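Local structure of heptaprenyl diphosphate synthase (HEPPP synthase) subunit 1 family protein (Staphylococcus aureus, 5H9D) at residues Val46-Leu58 / Ser70-Leu84. The protein probably serves as the small subunit of a two-component heptaprenyl diphosphate synthase, pairing with a larger prenyl synthase chain that makes the C35 isoprenoid diphosphate. Residues are numbered along the deposited sequence; the frame is centred on the assembly and turned at random.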
ATOM      1  N   VAL C  46       9.086  19.065   6.170  1.00 79.92           N
ATOM      2  CA  VAL C  46       8.505  18.477   4.969  1.00 77.24           C
ATOM      3  C   VAL C  46       7.691  17.204   5.224  1.00 75.21           C
ATOM      4  O   VAL C  46       6.714  16.947   4.514  1.00 74.47           O
ATOM      5  CB  VAL C  46       9.594  18.220   3.881  1.00 76.55           C
ATOM      6  CG1 VAL C  46      10.444  17.031   4.260  1.00 76.56           C
ATOM      7  CG2 VAL C  46       8.938  18.054   2.513  1.00 75.35           C
ATOM      8  N   ALA C  47       8.061  16.413   6.227  1.00 72.71           N
ATOM      9  CA  ALA C  47       7.274  15.210   6.500  1.00 71.07           C
ATOM     10  C   ALA C  47       5.856  15.691   6.774  1.00 70.00           C
ATOM     11  O   ALA C  47       4.898  15.225   6.157  1.00 71.67           O
ATOM     12  CB  ALA C  47       7.822  14.444   7.705  1.00 68.92           C
ATOM     13  N   CYS C  48       5.733  16.650   7.680  1.00 67.38           N
ATOM     14  CA  CYS C  48       4.439  17.199   8.023  1.00 65.80           C
ATOM     15  C   CYS C  48       3.722  17.806   6.801  1.00 64.58           C
ATOM     16  O   CYS C  48       2.507  17.676   6.648  1.00 65.20           O
ATOM     17  CB  CYS C  48       4.616  18.245   9.127  1.00 65.97           C
ATOM     18  SG  CYS C  48       3.176  19.282   9.397  1.00 69.98           S
ATOM     19  N   LEU C  49       4.464  18.473   5.923  1.00 63.52           N
ATOM     20  CA  LEU C  49       3.854  19.067   4.733  1.00 61.27           C
ATOM     21  C   LEU C  49       3.497  17.967   3.684  1.00 61.16           C
ATOM     22  O   LEU C  49       2.538  18.118   2.903  1.00 57.26           O
ATOM     23  CB  LEU C  49       4.792  20.136   4.141  1.00 59.16           C
ATOM     24  CG  LEU C  49       4.329  20.889   2.874  1.00 61.32           C
ATOM     25  CD1 LEU C  49       3.061  21.753   3.116  1.00 58.26           C
ATOM     26  CD2 LEU C  49       5.478  21.739   2.404  1.00 58.95           C
ATOM     27  N   THR C  50       4.243  16.855   3.703  1.00 60.40           N
ATOM     28  CA  THR C  50       3.990  15.740   2.779  1.00 62.33           C
ATOM     29  C   THR C  50       2.725  14.952   3.119  1.00 61.93           C
ATOM     30  O   THR C  50       1.922  14.634   2.243  1.00 60.85           O
ATOM     31  CB  THR C  50       5.116  14.704   2.781  1.00 63.81           C
ATOM     32  OG1 THR C  50       6.379  15.360   2.899  1.00 67.52           O
ATOM     33  CG2 THR C  50       5.086  13.906   1.495  1.00 62.10           C
ATOM     34  N   ILE C  51       2.556  14.605   4.388  1.00 61.78           N
ATOM     35  CA  ILE C  51       1.377  13.853   4.742  1.00 62.61           C
ATOM     36  C   ILE C  51       0.124  14.717   4.546  1.00 63.03           C
ATOM     37  O   ILE C  51      -0.945  14.205   4.209  1.00 62.82           O
ATOM     38  CB  ILE C  51       1.482  13.270   6.171  1.00 61.68           C
ATOM     39  CG1 ILE C  51       0.319  12.312   6.399  1.00 64.37           C
ATOM     40  CG2 ILE C  51       1.507  14.340   7.201  1.00 61.38           C
ATOM     41  CD1 ILE C  51       0.357  11.105   5.496  1.00 61.02           C
ATOM     42  N   ASP C  52       0.277  16.028   4.709  1.00 63.11           N
ATOM     43  CA  ASP C  52      -0.817  16.964   4.511  1.00 64.07           C
ATOM     44  C   ASP C  52      -1.150  16.992   3.012  1.00 65.18           C
ATOM     45  O   ASP C  52      -2.319  17.153   2.608  1.00 64.47           O
ATOM     46  CB  ASP C  52      -0.388  18.364   4.994  1.00 65.81           C
ATOM     47  CG  ASP C  52      -1.426  19.470   4.665  1.00 67.57           C
ATOM     48  OD1 ASP C  52      -1.303  20.115   3.600  1.00 66.00           O
ATOM     49  OD2 ASP C  52      -2.367  19.700   5.469  1.00 68.76           O
ATOM     50  N   THR C  53      -0.113  16.815   2.193  1.00 64.89           N
ATOM     51  CA  THR C  53      -0.245  16.832   0.736  1.00 65.19           C
ATOM     52  C   THR C  53      -0.961  15.598   0.166  1.00 64.24           C
ATOM     53  O   THR C  53      -1.929  15.725  -0.601  1.00 64.83           O
ATOM     54  CB  THR C  53       1.157  16.973   0.045  1.00 66.04           C
ATOM     55  OG1 THR C  53       1.806  18.162   0.505  1.00 68.19           O
ATOM     56  CG2 THR C  53       1.015  17.061  -1.452  1.00 65.22           C
ATOM     57  N   SER C  54      -0.497  14.406   0.517  1.00 61.92           N
ATOM     58  CA  SER C  54      -1.153  13.220  -0.010  1.00 61.67           C
ATOM     59  C   SER C  54      -2.618  13.239   0.407  1.00 61.15           C
ATOM     60  O   SER C  54      -3.519  13.156  -0.445  1.00 59.73           O
ATOM     61  CB  SER C  54      -0.457  11.952   0.478  1.00 61.76           C
ATOM     62  OG  SER C  54      -0.269  11.970   1.878  1.00 66.97           O
ATOM     63  N   MET C  55      -2.843  13.389   1.712  1.00 60.11           N
ATOM     64  CA  MET C  55      -4.182  13.447   2.287  1.00 59.79           C
ATOM     65  C   MET C  55      -5.128  14.407   1.532  1.00 60.00           C
ATOM     66  O   MET C  55      -6.237  14.033   1.147  1.00 56.90           O
ATOM     67  CB  MET C  55      -4.076  13.856   3.755  1.00 60.83           C
ATOM     68  CG  MET C  55      -3.365  12.845   4.675  1.00 58.45           C
ATOM     69  SD  MET C  55      -4.341  11.391   4.896  0.53 58.54           S
ATOM     70  CE  MET C  55      -3.639  10.263   3.635  1.00 57.18           C
ATOM     71  N   ARG C  56      -4.691  15.643   1.299  1.00 62.13           N
ATOM     72  CA  ARG C  56      -5.545  16.594   0.575  1.00 62.79           C
ATOM     73  C   ARG C  56      -5.696  16.215  -0.907  1.00 62.94           C
ATOM     74  O   ARG C  56      -6.701  16.566  -1.549  1.00 60.03           O
ATOM     75  CB  ARG C  56      -4.998  18.016   0.704  1.00 62.85           C
ATOM     76  CG  ARG C  56      -5.833  19.037  -0.051  1.00 65.74           C
ATOM     77  CD  ARG C  56      -5.405  20.482   0.200  1.00 68.95           C
ATOM     78  NE  ARG C  56      -5.292  20.782   1.626  1.00 70.26           N
ATOM     79  CZ  ARG C  56      -4.154  20.710   2.309  1.00 70.47           C
ATOM     80  NH1 ARG C  56      -3.035  20.356   1.681  1.00 69.07           N
ATOM     81  NH2 ARG C  56      -4.140  20.970   3.615  1.00 70.36           N
ATOM     82  N   HIS C  57      -4.698  15.490  -1.441  1.00 63.31           N
ATOM     83  CA  HIS C  57      -4.730  15.055  -2.831  1.00 62.37           C
ATOM     84  C   HIS C  57      -5.758  13.968  -3.014  1.00 61.69           C
ATOM     85  O   HIS C  57      -6.545  14.014  -3.944  1.00 61.95           O
ATOM     86  CB  HIS C  57      -3.373  14.549  -3.287  1.00 64.35           C
ATOM     87  CG  HIS C  57      -3.265  14.379  -4.774  1.00 65.92           C
ATOM     88  ND1 HIS C  57      -3.663  15.356  -5.661  1.00 67.81           N
ATOM     89  CD2 HIS C  57      -2.776  13.368  -5.529  1.00 67.00           C
ATOM     90  CE1 HIS C  57      -3.422  14.959  -6.897  1.00 67.08           C
ATOM     91  NE2 HIS C  57      -2.883  13.755  -6.844  1.00 70.23           N
ATOM     92  N   LEU C  58      -5.767  13.000  -2.107  1.00 61.62           N
ATOM     93  CA  LEU C  58      -6.734  11.906  -2.178  1.00 61.61           C
ATOM     94  C   LEU C  58      -8.126  12.451  -1.892  1.00 61.37           C
ATOM     95  O   LEU C  58      -9.126  11.936  -2.398  1.00 59.92           O
ATOM     96  CB  LEU C  58      -6.365  10.782  -1.178  1.00 59.44           C
ATOM     97  CG  LEU C  58      -4.996  10.089  -1.358  1.00 57.91           C
ATOM     98  CD1 LEU C  58      -4.572   9.446  -0.089  1.00 55.42           C
ATOM     99  CD2 LEU C  58      -5.035   9.072  -2.471  1.00 55.08           C
ATOM    100  N   SER C  70      -5.020   8.693 -10.143  1.00 62.81           N
ATOM    101  CA  SER C  70      -4.549   9.792  -9.313  1.00 61.47           C
ATOM    102  C   SER C  70      -4.288   9.329  -7.861  1.00 59.58           C
ATOM    103  O   SER C  70      -3.452   9.904  -7.145  1.00 58.05           O
ATOM    104  CB  SER C  70      -5.589  10.898  -9.339  1.00 63.01           C
ATOM    105  OG  SER C  70      -5.974  11.134 -10.678  1.00 63.55           O
ATOM    106  N   ILE C  71      -5.028   8.295  -7.452  1.00 56.97           N
ATOM    107  CA  ILE C  71      -4.928   7.687  -6.135  1.00 53.92           C
ATOM    108  C   ILE C  71      -3.501   7.157  -5.903  1.00 54.07           C
ATOM    109  O   ILE C  71      -2.939   7.329  -4.811  1.00 53.26           O
ATOM    110  CB  ILE C  71      -5.938   6.493  -6.000  1.00 53.95           C
ATOM    111  CG1 ILE C  71      -7.370   6.967  -6.284  1.00 52.37           C
ATOM    112  CG2 ILE C  71      -5.870   5.870  -4.595  1.00 51.88           C
ATOM    113  CD1 ILE C  71      -8.432   5.856  -6.162  1.00 48.74           C
ATOM    114  N   LEU C  72      -2.911   6.518  -6.923  1.00 51.73           N
ATOM    115  CA  LEU C  72      -1.559   5.980  -6.786  1.00 50.19           C
ATOM    116  C   LEU C  72      -0.566   7.073  -6.473  1.00 51.86           C
ATOM    117  O   LEU C  72       0.366   6.883  -5.696  1.00 52.00           O
ATOM    118  CB  LEU C  72      -1.148   5.233  -8.043  1.00 47.47           C
ATOM    119  CG  LEU C  72      -2.160   4.117  -8.331  1.00 48.56           C
ATOM    120  CD1 LEU C  72      -1.917   3.550  -9.701  1.00 48.36           C
ATOM    121  CD2 LEU C  72      -2.125   3.042  -7.243  1.00 44.51           C
ATOM    122  N   ILE C  73      -0.778   8.227  -7.089  1.00 54.20           N
ATOM    123  CA  ILE C  73       0.062   9.390  -6.884  1.00 55.93           C
ATOM    124  C   ILE C  73      -0.056   9.781  -5.424  1.00 57.70           C
ATOM    125  O   ILE C  73       0.945   9.935  -4.730  1.00 60.10           O
ATOM    126  CB  ILE C  73      -0.434  10.566  -7.721  1.00 56.23           C
ATOM    127  CG1 ILE C  73      -0.592  10.135  -9.173  1.00 56.30           C
ATOM    128  CG2 ILE C  73       0.534  11.705  -7.626  1.00 55.40           C
ATOM    129  CD1 ILE C  73       0.713   9.866  -9.876  1.00 58.41           C
ATOM    130  N   GLY C  74      -1.293   9.927  -4.963  1.00 57.68           N
ATOM    131  CA  GLY C  74      -1.524  10.321  -3.589  1.00 58.21           C
ATOM    132  C   GLY C  74      -0.887   9.375  -2.612  1.00 59.70           C
ATOM    133  O   GLY C  74      -0.456   9.789  -1.546  1.00 61.63           O
ATOM    134  N   ASP C  75      -0.832   8.100  -2.979  1.00 59.93           N
ATOM    135  CA  ASP C  75      -0.244   7.080  -2.132  1.00 60.99           C
ATOM    136  C   ASP C  75       1.282   7.014  -2.200  1.00 61.32           C
ATOM    137  O   ASP C  75       1.946   6.585  -1.250  1.00 60.82           O
ATOM    138  CB  ASP C  75      -0.856   5.735  -2.477  1.00 63.68           C
ATOM    139  CG  ASP C  75      -2.259   5.569  -1.901  1.00 66.81           C
ATOM    140  OD1 ASP C  75      -2.430   5.720  -0.662  1.00 68.55           O
ATOM    141  OD2 ASP C  75      -3.186   5.283  -2.686  1.00 68.12           O
ATOM    142  N   LEU C  76       1.847   7.435  -3.323  1.00 61.18           N
ATOM    143  CA  LEU C  76       3.297   7.453  -3.455  1.00 61.15           C
ATOM    144  C   LEU C  76       3.811   8.551  -2.520  1.00 60.32           C
ATOM    145  O   LEU C  76       4.779   8.369  -1.788  1.00 59.17           O
ATOM    146  CB  LEU C  76       3.705   7.794  -4.898  1.00 61.64           C
ATOM    147  CG  LEU C  76       5.204   8.029  -5.120  1.00 58.66           C
ATOM    148  CD1 LEU C  76       5.940   6.761  -4.979  1.00 55.07           C
ATOM    149  CD2 LEU C  76       5.409   8.611  -6.474  1.00 59.50           C
ATOM    150  N   ILE C  77       3.145   9.697  -2.573  1.00 60.26           N
ATOM    151  CA  ILE C  77       3.493  10.840  -1.756  1.00 61.38           C
ATOM    152  C   ILE C  77       3.360  10.426  -0.298  1.00 62.28           C
ATOM    153  O   ILE C  77       4.104  10.866   0.595  1.00 62.56           O
ATOM    154  CB  ILE C  77       2.563  12.015  -2.091  1.00 61.38           C
ATOM    155  CG1 ILE C  77       2.702  12.330  -3.586  1.00 62.94           C
ATOM    156  CG2 ILE C  77       2.924  13.236  -1.264  1.00 60.54           C
ATOM    157  CD1 ILE C  77       1.812  13.454  -4.099  1.00 64.80           C
ATOM    158  N   SER C  78       2.421   9.527  -0.066  1.00 62.37           N
ATOM    159  CA  SER C  78       2.178   9.052   1.278  1.00 60.65           C
ATOM    160  C   SER C  78       3.296   8.128   1.705  1.00 58.08           C
ATOM    161  O   SER C  78       3.781   8.220   2.823  1.00 57.45           O
ATOM    162  CB  SER C  78       0.832   8.355   1.330  1.00 60.59           C
ATOM    163  OG  SER C  78       0.537   8.040   2.660  1.00 63.72           O
ATOM    164  N   ALA C  79       3.706   7.237   0.809  1.00 57.24           N
ATOM    165  CA  ALA C  79       4.786   6.314   1.123  1.00 58.25           C
ATOM    166  C   ALA C  79       6.038   7.170   1.285  1.00 59.65           C
ATOM    167  O   ALA C  79       6.900   6.892   2.122  1.00 60.88           O
ATOM    168  CB  ALA C  79       4.960   5.289   0.003  1.00 54.21           C
ATOM    169  N   HIS C  80       6.122   8.235   0.496  1.00 61.15           N
ATOM    170  CA  HIS C  80       7.261   9.114   0.595  1.00 62.55           C
ATOM    171  C   HIS C  80       7.358   9.634   2.026  1.00 62.66           C
ATOM    172  O   HIS C  80       8.433   9.656   2.611  1.00 62.41           O
ATOM    173  CB  HIS C  80       7.139  10.277  -0.388  1.00 64.37           C
ATOM    174  CG  HIS C  80       8.279  11.244  -0.300  1.00 67.65           C
ATOM    175  ND1 HIS C  80       9.455  10.942   0.357  1.00 66.83           N
ATOM    176  CD2 HIS C  80       8.423  12.506  -0.770  1.00 67.10           C
ATOM    177  CE1 HIS C  80      10.272  11.977   0.291  1.00 67.13           C
ATOM    178  NE2 HIS C  80       9.671  12.939  -0.386  1.00 67.66           N
ATOM    179  N   PHE C  81       6.222  10.035   2.581  1.00 62.91           N
ATOM    180  CA  PHE C  81       6.146  10.537   3.951  1.00 64.56           C
ATOM    181  C   PHE C  81       6.810   9.636   4.988  1.00 65.36           C
ATOM    182  O   PHE C  81       7.342  10.132   5.982  1.00 64.19           O
ATOM    183  CB  PHE C  81       4.671  10.732   4.350  1.00 65.97           C
ATOM    184  CG  PHE C  81       4.437  10.886   5.848  1.00 67.37           C
ATOM    185  CD1 PHE C  81       4.477  12.145   6.456  1.00 68.20           C
ATOM    186  CD2 PHE C  81       4.122   9.778   6.638  1.00 67.49           C
ATOM    187  CE1 PHE C  81       4.202  12.297   7.807  1.00 66.10           C
ATOM    188  CE2 PHE C  81       3.847   9.923   7.991  1.00 67.31           C
ATOM    189  CZ  PHE C  81       3.886  11.193   8.575  1.00 67.44           C
ATOM    190  N   TYR C  82       6.767   8.320   4.772  1.00 66.19           N
ATOM    191  CA  TYR C  82       7.333   7.386   5.745  1.00 67.80           C
ATOM    192  C   TYR C  82       8.842   7.157   5.596  1.00 67.86           C
ATOM    193  O   TYR C  82       9.548   6.952   6.590  1.00 67.00           O
ATOM    194  CB  TYR C  82       6.511   6.074   5.715  1.00 68.44           C
ATOM    195  CG  TYR C  82       6.998   4.884   6.548  1.00 69.69           C
ATOM    196  CD1 TYR C  82       7.631   5.043   7.795  1.00 68.59           C
ATOM    197  CD2 TYR C  82       6.740   3.582   6.114  1.00 70.25           C
ATOM    198  CE1 TYR C  82       7.978   3.931   8.574  1.00 66.66           C
ATOM    199  CE2 TYR C  82       7.080   2.473   6.886  1.00 69.39           C
ATOM    200  CZ  TYR C  82       7.691   2.647   8.107  1.00 67.90           C
ATOM    201  OH  TYR C  82       7.976   1.507   8.830  1.00 66.65           O
ATOM    202  N   THR C  83       9.346   7.197   4.369  1.00 68.75           N
ATOM    203  CA  THR C  83      10.782   7.038   4.179  1.00 69.60           C
ATOM    204  C   THR C  83      11.382   8.186   4.968  1.00 70.41           C
ATOM    205  O   THR C  83      12.474   8.076   5.523  1.00 70.55           O
ATOM    206  CB  THR C  83      11.170   7.193   2.716  1.00 69.62           C
ATOM    207  OG1 THR C  83      10.448   8.292   2.151  1.00 70.29           O
ATOM    208  CG2 THR C  83      10.857   5.924   1.950  1.00 69.86           C
ATOM    209  N   LEU C  84      10.617   9.277   5.004  1.00 71.51           N
ATOM    210  CA  LEU C  84      10.929  10.519   5.697  1.00 71.45           C
ATOM    211  C   LEU C  84      10.806  10.328   7.215  1.00 73.11           C
ATOM    212  O   LEU C  84      11.663  10.786   7.965  1.00 75.54           O
ATOM    213  CB  LEU C  84       9.969  11.604   5.231  1.00 70.77           C
ATOM    214  CG  LEU C  84      10.499  12.898   4.608  1.00 72.22           C
ATOM    215  CD1 LEU C  84      11.644  12.615   3.638  1.00 72.34           C
ATOM    216  CD2 LEU C  84       9.333  13.603   3.901  1.00 71.79           C
TER
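Ser-54 and Gly-74 mark the place where helices 46-58 and 70-84, running antiparallel at 162°, come nearest, their CA atoms 4.6 Å apart. The bare CA of Gly-74 leaves room for the CD2 branch of Leu-58, 3.9 Å from Gly-74 CA, while the edge of the His-57 ring closes in on the glycine backbone. Toward the Ala-47 end, the Phe-81 ring takes Ile-51 over one face, with CG1 4.1 Å from the centroid and 11° off the normal, a CH-pi contact, and turns its edge to the carbonyl oxygen of Ala-47. Thr-50 is a knob among Ile-77, His-80, Phe-81 and Leu-84. Its CG2, anti to the backbone N, reaches Ile-77 CG2 at 3.6 Å, and Leu-84 CD2 meets Val-46 CG1 at 3.6 Å. Away from this close-packed seam, Asp-52 and Arg-56 are partly exposed, and there Arg-56 grips Asp-52 end-on in a salt bridge, NH1 to OD1 at 2.6 Å. Helix 4-15 packs on Thr-50, Ile-77 and Leu-84; helix 91-112 backs Ile-51 and Phe-81, and helix 118-140 also meets Ile-51. The partner synthase chain covers Leu-58 and Ile-71, its His-81 hydrogen-bonding Asp-75, so this helical hairpin also contributes to the heterodimer interface.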